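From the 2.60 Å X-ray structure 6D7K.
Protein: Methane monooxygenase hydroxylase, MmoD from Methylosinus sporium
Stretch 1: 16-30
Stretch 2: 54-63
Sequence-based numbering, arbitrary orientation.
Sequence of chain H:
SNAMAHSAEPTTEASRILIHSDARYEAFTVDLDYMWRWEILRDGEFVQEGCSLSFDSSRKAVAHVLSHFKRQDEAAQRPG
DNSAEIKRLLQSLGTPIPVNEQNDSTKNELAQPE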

ATOM      1  N   ARG H  16       9.946  13.294 -27.968  1.00 42.48           N
ATOM      2  CA  ARG H  16      10.957  13.081 -26.960  1.00 36.81           C
ATOM      3  C   ARG H  16      12.228  12.561 -27.622  1.00 41.65           C
ATOM      4  O   ARG H  16      12.219  12.094 -28.768  1.00 45.08           O
ATOM      5  CB  ARG H  16      10.456  12.095 -25.917  1.00 40.76           C
ATOM      6  CG  ARG H  16      10.252  10.740 -26.470  1.00 41.53           C
ATOM      7  CD  ARG H  16       9.837   9.770 -25.406  1.00 48.46           C
ATOM      8  NE  ARG H  16      10.018   8.391 -25.853  1.00 48.15           N
ATOM      9  CZ  ARG H  16       9.807   7.330 -25.084  1.00 49.25           C
ATOM     10  NH1 ARG H  16       9.406   7.497 -23.831  1.00 52.87           N
ATOM     11  NH2 ARG H  16      10.006   6.105 -25.563  1.00 50.97           N
ATOM     12  N   ILE H  17      13.326  12.618 -26.875  1.00 36.00           N
ATOM     13  CA  ILE H  17      14.665  12.412 -27.412  1.00 33.82           C
ATOM     14  C   ILE H  17      15.355  11.370 -26.550  1.00 35.30           C
ATOM     15  O   ILE H  17      15.293  11.449 -25.321  1.00 38.32           O
ATOM     16  CB  ILE H  17      15.461  13.737 -27.423  1.00 35.17           C
ATOM     17  CG1 ILE H  17      14.828  14.737 -28.391  1.00 35.03           C
ATOM     18  CG2 ILE H  17      16.944  13.520 -27.735  1.00 35.51           C
ATOM     19  CD1 ILE H  17      15.130  14.453 -29.824  1.00 35.18           C
ATOM     20  N   LEU H  18      16.003  10.396 -27.183  1.00 35.84           N
ATOM     21  CA  LEU H  18      16.721   9.352 -26.459  1.00 34.13           C
ATOM     22  C   LEU H  18      18.120   9.837 -26.096  1.00 38.22           C
ATOM     23  O   LEU H  18      18.942  10.081 -26.984  1.00 39.03           O
ATOM     24  CB  LEU H  18      16.812   8.091 -27.309  1.00 36.19           C
ATOM     25  CG  LEU H  18      17.666   7.022 -26.645  1.00 36.79           C
ATOM     26  CD1 LEU H  18      16.842   6.316 -25.592  1.00 40.68           C
ATOM     27  CD2 LEU H  18      18.174   6.052 -27.664  1.00 39.51           C
ATOM     28  N   ILE H  19      18.412   9.950 -24.801  1.00 37.64           N
ATOM     29  CA  ILE H  19      19.703  10.468 -24.364  1.00 35.39           C
ATOM     30  C   ILE H  19      20.618   9.403 -23.759  1.00 34.53           C
ATOM     31  O   ILE H  19      21.820   9.667 -23.591  1.00 36.46           O
ATOM     32  CB  ILE H  19      19.538  11.658 -23.384  1.00 35.51           C
ATOM     33  CG1 ILE H  19      18.703  11.285 -22.153  1.00 32.71           C
ATOM     34  CG2 ILE H  19      18.931  12.859 -24.089  1.00 33.88           C
ATOM     35  CD1 ILE H  19      18.774  12.322 -21.024  1.00 32.75           C
ATOM     36  N   HIS H  20      20.110   8.214 -23.441  1.00 41.13           N
ATOM     37  CA  HIS H  20      20.974   7.128 -22.979  1.00 41.91           C
ATOM     38  C   HIS H  20      20.396   5.792 -23.409  1.00 39.33           C
ATOM     39  O   HIS H  20      19.182   5.587 -23.363  1.00 41.25           O
ATOM     40  CB  HIS H  20      21.149   7.136 -21.460  1.00 40.43           C
ATOM     41  CG  HIS H  20      22.214   6.209 -20.978  1.00 40.63           C
ATOM     42  ND1 HIS H  20      23.521   6.608 -20.814  1.00 45.26           N
ATOM     43  CD2 HIS H  20      22.168   4.906 -20.618  1.00 39.61           C
ATOM     44  CE1 HIS H  20      24.239   5.585 -20.384  1.00 42.80           C
ATOM     45  NE2 HIS H  20      23.439   4.541 -20.247  1.00 37.30           N
ATOM     46  N   SER H  21      21.274   4.889 -23.828  1.00 43.57           N
ATOM     47  CA  SER H  21      20.859   3.555 -24.249  1.00 36.97           C
ATOM     48  C   SER H  21      22.052   2.640 -24.100  1.00 37.98           C
ATOM     49  O   SER H  21      23.069   2.848 -24.759  1.00 41.38           O
ATOM     50  CB  SER H  21      20.366   3.543 -25.679  1.00 38.20           C
ATOM     51  OG  SER H  21      19.583   2.385 -25.899  1.00 43.36           O
ATOM     52  N   ASP H  22      21.945   1.660 -23.216  1.00 39.66           N
ATOM     53  CA  ASP H  22      22.935   0.602 -23.133  1.00 39.95           C
ATOM     54  C   ASP H  22      22.180  -0.704 -22.888  1.00 44.40           C
ATOM     55  O   ASP H  22      20.951  -0.768 -23.033  1.00 43.98           O
ATOM     56  CB  ASP H  22      24.007   0.942 -22.086  1.00 35.62           C
ATOM     57  CG  ASP H  22      23.461   1.003 -20.670  1.00 43.37           C
ATOM     58  OD1 ASP H  22      22.427   0.359 -20.370  1.00 44.29           O
ATOM     59  OD2 ASP H  22      24.081   1.702 -19.841  1.00 44.31           O
ATOM     60  N   ALA H  23      22.914  -1.766 -22.540  1.00 44.39           N
ATOM     61  CA  ALA H  23      22.282  -3.085 -22.481  1.00 49.26           C
ATOM     62  C   ALA H  23      21.081  -3.103 -21.539  1.00 52.48           C
ATOM     63  O   ALA H  23      20.116  -3.836 -21.784  1.00 50.93           O
ATOM     64  CB  ALA H  23      23.296  -4.142 -22.052  1.00 44.00           C
ATOM     65  N   ARG H  24      21.119  -2.299 -20.472  1.00 48.62           N
ATOM     66  CA  ARG H  24      20.128  -2.358 -19.415  1.00 48.80           C
ATOM     67  C   ARG H  24      19.365  -1.063 -19.186  1.00 47.36           C
ATOM     68  O   ARG H  24      18.212  -1.130 -18.762  1.00 52.40           O
ATOM     69  CB  ARG H  24      20.787  -2.783 -18.090  1.00 55.71           C
ATOM     70  CG  ARG H  24      20.484  -4.236 -17.695  1.00 69.46           C
ATOM     71  CD  ARG H  24      21.329  -4.727 -16.508  1.00 74.38           C
ATOM     72  NE  ARG H  24      21.105  -3.961 -15.283  1.00 72.92           N
ATOM     73  CZ  ARG H  24      20.333  -4.357 -14.274  1.00 75.49           C
ATOM     74  NH1 ARG H  24      19.699  -5.518 -14.333  1.00 73.85           N
ATOM     75  NH2 ARG H  24      20.192  -3.586 -13.202  1.00 75.90           N
ATOM     76  N   TYR H  25      19.946   0.106 -19.446  1.00 48.63           N
ATOM     77  CA  TYR H  25      19.298   1.372 -19.112  1.00 44.47           C
ATOM     78  C   TYR H  25      18.948   2.172 -20.360  1.00 39.01           C
ATOM     79  O   TYR H  25      19.658   2.119 -21.362  1.00 38.11           O
ATOM     80  CB  TYR H  25      20.179   2.194 -18.185  1.00 37.80           C
ATOM     81  CG  TYR H  25      20.288   1.595 -16.796  1.00 44.96           C
ATOM     82  CD1 TYR H  25      19.235   1.706 -15.880  1.00 46.02           C
ATOM     83  CD2 TYR H  25      21.434   0.919 -16.394  1.00 43.70           C
ATOM     84  CE1 TYR H  25      19.329   1.163 -14.600  1.00 44.54           C
ATOM     85  CE2 TYR H  25      21.538   0.376 -15.115  1.00 45.94           C
ATOM     86  CZ  TYR H  25      20.484   0.497 -14.225  1.00 46.93           C
ATOM     87  OH  TYR H  25      20.580  -0.055 -12.966  1.00 48.44           O
ATOM     88  N   GLU H  26      17.822   2.881 -20.304  1.00 38.65           N
ATOM     89  CA  GLU H  26      17.468   3.892 -21.289  1.00 40.04           C
ATOM     90  C   GLU H  26      17.030   5.155 -20.559  1.00 40.27           C
ATOM     91  O   GLU H  26      16.474   5.077 -19.459  1.00 41.86           O
ATOM     92  CB  GLU H  26      16.348   3.422 -22.213  1.00 33.30           C
ATOM     93  CG  GLU H  26      16.743   2.258 -23.089  1.00 46.62           C
ATOM     94  CD  GLU H  26      15.799   2.053 -24.264  1.00 54.12           C
ATOM     95  OE1 GLU H  26      14.610   1.739 -24.026  1.00 58.96           O
ATOM     96  OE2 GLU H  26      16.253   2.215 -25.427  1.00 56.36           O
ATOM     97  N   ALA H  27      17.271   6.323 -21.166  1.00 34.41           N
ATOM     98  CA  ALA H  27      16.769   7.573 -20.600  1.00 34.30           C
ATOM     99  C   ALA H  27      16.258   8.483 -21.705  1.00 35.54           C
ATOM    100  O   ALA H  27      16.914   8.648 -22.735  1.00 39.17           O
ATOM    101  CB  ALA H  27      17.845   8.287 -19.782  1.00 31.14           C
ATOM    102  N   PHE H  28      15.090   9.069 -21.493  1.00 34.31           N
ATOM    103  CA  PHE H  28      14.497   9.983 -22.452  1.00 31.10           C
ATOM    104  C   PHE H  28      14.378  11.360 -21.816  1.00 36.41           C
ATOM    105  O   PHE H  28      14.363  11.494 -20.589  1.00 41.23           O
ATOM    106  CB  PHE H  28      13.125   9.488 -22.920  1.00 38.22           C
ATOM    107  CG  PHE H  28      13.180   8.172 -23.678  1.00 42.74           C
ATOM    108  CD1 PHE H  28      13.207   6.951 -22.996  1.00 39.92           C
ATOM    109  CD2 PHE H  28      13.211   8.155 -25.070  1.00 37.71           C
ATOM    110  CE1 PHE H  28      13.267   5.748 -23.701  1.00 45.48           C
ATOM    111  CE2 PHE H  28      13.286   6.955 -25.766  1.00 42.05           C
ATOM    112  CZ  PHE H  28      13.304   5.755 -25.085  1.00 41.87           C
ATOM    113  N   THR H  29      14.204  12.353 -22.648  1.00 33.51           N
ATOM    114  CA  THR H  29      13.979  13.718 -22.255  1.00 33.94           C
ATOM    115  C   THR H  29      13.094  14.449 -23.241  1.00 33.57           C
ATOM    116  O   THR H  29      13.199  14.282 -24.381  1.00 36.82           O
ATOM    117  CB  THR H  29      15.259  14.485 -21.969  1.00 34.47           C
ATOM    118  OG1 THR H  29      14.911  15.691 -21.344  1.00 34.68           O
ATOM    119  CG2 THR H  29      15.928  14.809 -23.154  1.00 33.46           C
ATOM    120  N   VAL H  30      12.198  15.260 -22.747  1.00 31.83           N
ATOM    121  CA  VAL H  30      11.307  16.009 -23.562  1.00 33.97           C
ATOM    122  C   VAL H  30      11.212  17.444 -23.101  1.00 37.60           C
ATOM    123  O   VAL H  30      11.194  17.704 -21.969  1.00 33.87           O
ATOM    124  CB  VAL H  30       9.943  15.354 -23.572  1.00 31.19           C
ATOM    125  CG1 VAL H  30       9.300  15.457 -22.244  1.00 29.16           C
ATOM    126  CG2 VAL H  30       9.051  15.974 -24.572  1.00 32.74           C
ATOM    127  N   SER H  54      17.368  22.296 -19.014  1.00 36.10           N
ATOM    128  CA  SER H  54      17.747  22.270 -20.420  1.00 34.54           C
ATOM    129  C   SER H  54      18.089  20.848 -20.831  1.00 40.45           C
ATOM    130  O   SER H  54      18.397  20.004 -19.989  1.00 39.27           O
ATOM    131  CB  SER H  54      18.954  23.170 -20.681  1.00 36.45           C
ATOM    132  OG  SER H  54      20.132  22.499 -20.292  1.00 34.58           O
ATOM    133  N   PHE H  55      18.063  20.603 -22.148  1.00 42.13           N
ATOM    134  CA  PHE H  55      18.589  19.347 -22.672  1.00 34.89           C
ATOM    135  C   PHE H  55      19.948  19.049 -22.061  1.00 36.37           C
ATOM    136  O   PHE H  55      20.186  17.943 -21.560  1.00 41.17           O
ATOM    137  CB  PHE H  55      18.683  19.392 -24.204  1.00 38.74           C
ATOM    138  CG  PHE H  55      19.122  18.078 -24.835  1.00 41.71           C
ATOM    139  CD1 PHE H  55      18.205  17.041 -25.027  1.00 39.66           C
ATOM    140  CD2 PHE H  55      20.444  17.886 -25.243  1.00 38.88           C
ATOM    141  CE1 PHE H  55      18.599  15.830 -25.600  1.00 42.33           C
ATOM    142  CE2 PHE H  55      20.856  16.680 -25.820  1.00 39.78           C
ATOM    143  CZ  PHE H  55      19.934  15.650 -25.999  1.00 45.38           C
ATOM    144  N   ASP H  56      20.844  20.040 -22.060  1.00 35.52           N
ATOM    145  CA  ASP H  56      22.208  19.814 -21.584  1.00 36.81           C
ATOM    146  C   ASP H  56      22.213  19.245 -20.169  1.00 37.31           C
ATOM    147  O   ASP H  56      22.920  18.268 -19.886  1.00 36.68           O
ATOM    148  CB  ASP H  56      23.025  21.113 -21.613  1.00 48.57           C
ATOM    149  CG  ASP H  56      22.968  21.846 -22.951  1.00 53.57           C
ATOM    150  OD1 ASP H  56      21.858  22.160 -23.458  1.00 54.26           O
ATOM    151  OD2 ASP H  56      24.064  22.151 -23.468  1.00 56.10           O
ATOM    152  N   SER H  57      21.454  19.870 -19.247  1.00 36.47           N
ATOM    153  CA  SER H  57      21.446  19.427 -17.850  1.00 33.40           C
ATOM    154  C   SER H  57      20.590  18.177 -17.638  1.00 32.39           C
ATOM    155  O   SER H  57      20.799  17.461 -16.655  1.00 33.19           O
ATOM    156  CB  SER H  57      20.993  20.568 -16.924  1.00 31.34           C
ATOM    157  OG  SER H  57      19.846  21.263 -17.406  1.00 33.73           O
ATOM    158  N   SER H  58      19.642  17.905 -18.537  1.00 29.49           N
ATOM    159  CA  SER H  58      19.008  16.596 -18.580  1.00 30.57           C
ATOM    160  C   SER H  58      20.048  15.496 -18.697  1.00 35.99           C
ATOM    161  O   SER H  58      19.996  14.492 -17.970  1.00 35.50           O
ATOM    162  CB  SER H  58      18.046  16.521 -19.756  1.00 34.00           C
ATOM    163  OG  SER H  58      16.892  17.302 -19.529  1.00 37.98           O
ATOM    164  N   ARG H  59      20.997  15.661 -19.623  1.00 37.78           N
ATOM    165  CA  ARG H  59      22.014  14.632 -19.810  1.00 33.56           C
ATOM    166  C   ARG H  59      22.861  14.476 -18.562  1.00 32.19           C
ATOM    167  O   ARG H  59      23.137  13.356 -18.117  1.00 36.20           O
ATOM    168  CB  ARG H  59      22.892  14.971 -21.008  1.00 35.56           C
ATOM    169  CG  ARG H  59      22.129  14.990 -22.314  1.00 39.56           C
ATOM    170  CD  ARG H  59      23.006  15.432 -23.455  1.00 40.72           C
ATOM    171  NE  ARG H  59      23.688  14.312 -24.083  1.00 42.98           N
ATOM    172  CZ  ARG H  59      24.570  14.432 -25.070  1.00 46.02           C
ATOM    173  NH1 ARG H  59      24.902  15.630 -25.542  1.00 40.07           N
ATOM    174  NH2 ARG H  59      25.124  13.343 -25.589  1.00 51.48           N
ATOM    175  N   LYS H  60      23.279  15.591 -17.978  1.00 38.54           N
ATOM    176  CA  LYS H  60      24.123  15.541 -16.791  1.00 36.86           C
ATOM    177  C   LYS H  60      23.375  14.913 -15.626  1.00 33.05           C
ATOM    178  O   LYS H  60      23.937  14.093 -14.888  1.00 31.81           O
ATOM    179  CB  LYS H  60      24.597  16.955 -16.461  1.00 32.99           C
ATOM    180  CG  LYS H  60      25.516  17.533 -17.518  1.00 35.92           C
ATOM    181  CD  LYS H  60      26.963  17.077 -17.287  1.00 45.59           C
ATOM    182  CE  LYS H  60      27.330  17.169 -15.783  1.00 52.35           C
ATOM    183  NZ  LYS H  60      28.662  16.581 -15.390  1.00 54.64           N
ATOM    184  N   ALA H  61      22.092  15.265 -15.476  1.00 29.86           N
ATOM    185  CA  ALA H  61      21.255  14.702 -14.426  1.00 30.40           C
ATOM    186  C   ALA H  61      21.121  13.190 -14.567  1.00 36.75           C
ATOM    187  O   ALA H  61      21.340  12.440 -13.606  1.00 33.12           O
ATOM    188  CB  ALA H  61      19.879  15.361 -14.475  1.00 34.77           C
ATOM    189  N   VAL H  62      20.734  12.729 -15.764  1.00 34.09           N
ATOM    190  CA  VAL H  62      20.578  11.300 -16.009  1.00 33.22           C
ATOM    191  C   VAL H  62      21.900  10.585 -15.770  1.00 35.51           C
ATOM    192  O   VAL H  62      21.923   9.441 -15.284  1.00 36.25           O
ATOM    193  CB  VAL H  62      20.026  11.048 -17.433  1.00 32.91           C
ATOM    194  CG1 VAL H  62      20.349   9.633 -17.898  1.00 31.07           C
ATOM    195  CG2 VAL H  62      18.516  11.320 -17.500  1.00 29.02           C
ATOM    196  N   ALA H  63      23.022  11.246 -16.074  1.00 32.78           N
ATOM    197  CA  ALA H  63      24.317  10.604 -15.856  1.00 33.85           C
ATOM    198  C   ALA H  63      24.602  10.429 -14.361  1.00 35.02           C
ATOM    199  O   ALA H  63      25.129   9.394 -13.935  1.00 38.55           O
ATOM    200  CB  ALA H  63      25.430  11.389 -16.555  1.00 28.32           C
TER

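How does the helix sit on this pair of strands? Two strands, joined by the turn at 22-24, form a hairpin, tied by backbone hydrogen bonds such as Ile-17 N to Thr-29 O (3.0 Å) and Thr-29 N to Ile-17 O (3.0 Å). Helix 55-63 runs roughly along the strands, 27° from the direction of the first and nearly antiparallel to the second (155°). Ile-17, Ile-19, Ala-27 and Thr-29 all point toward the helix, while Leu-18, Glu-26 and Phe-28 point away. The contact buries 348 Å² in all, and Ile-19, Val-62 and Phe-55 contribute most.

How does Ile-19 reach so many partners? Its side chain branches at CB, and the arms diverge. CG2 lies 3.3 Å from CE1 of Phe-55, whereas CD1, with chi2 t (167°), lies 3.7 Å from CG2 of Val-62. The same CD1 is 4.2 Å from CA of Arg-59, so the isoleucine lies against the helix backbone as well as its side chains.

Why does Phe-55 matter when its CA-to-CB bond points sideways? With chi1 at -176°, the end of the side chain comes nearer the sheet. Its ring is met obliquely by methyl groups from both strands: besides Ile-19, CG2 of Ile-17 lies 3.6 Å from CE1 of Phe-55, and CG2 of Thr-29 lies 3.7 Å from CD1 of Phe-55.

What does Val-62 pack against? Its CG1 packs 3.4 Å from CB of Ala-27, where the CA atoms of the two residues are 7.0 Å apart.

Is anything polar buried here? Thr-29 OG1 and Ser-58 OG form a 3.1 Å hydrogen bond in which either could be the donor. Threonine suits its place doubly, giving a hydroxyl to this pairing and a methyl to the phenylalanine, while the short serine, on the helix with its CA-to-CB bond toward the strands, brings its hydroxyl within reach of Thr-29.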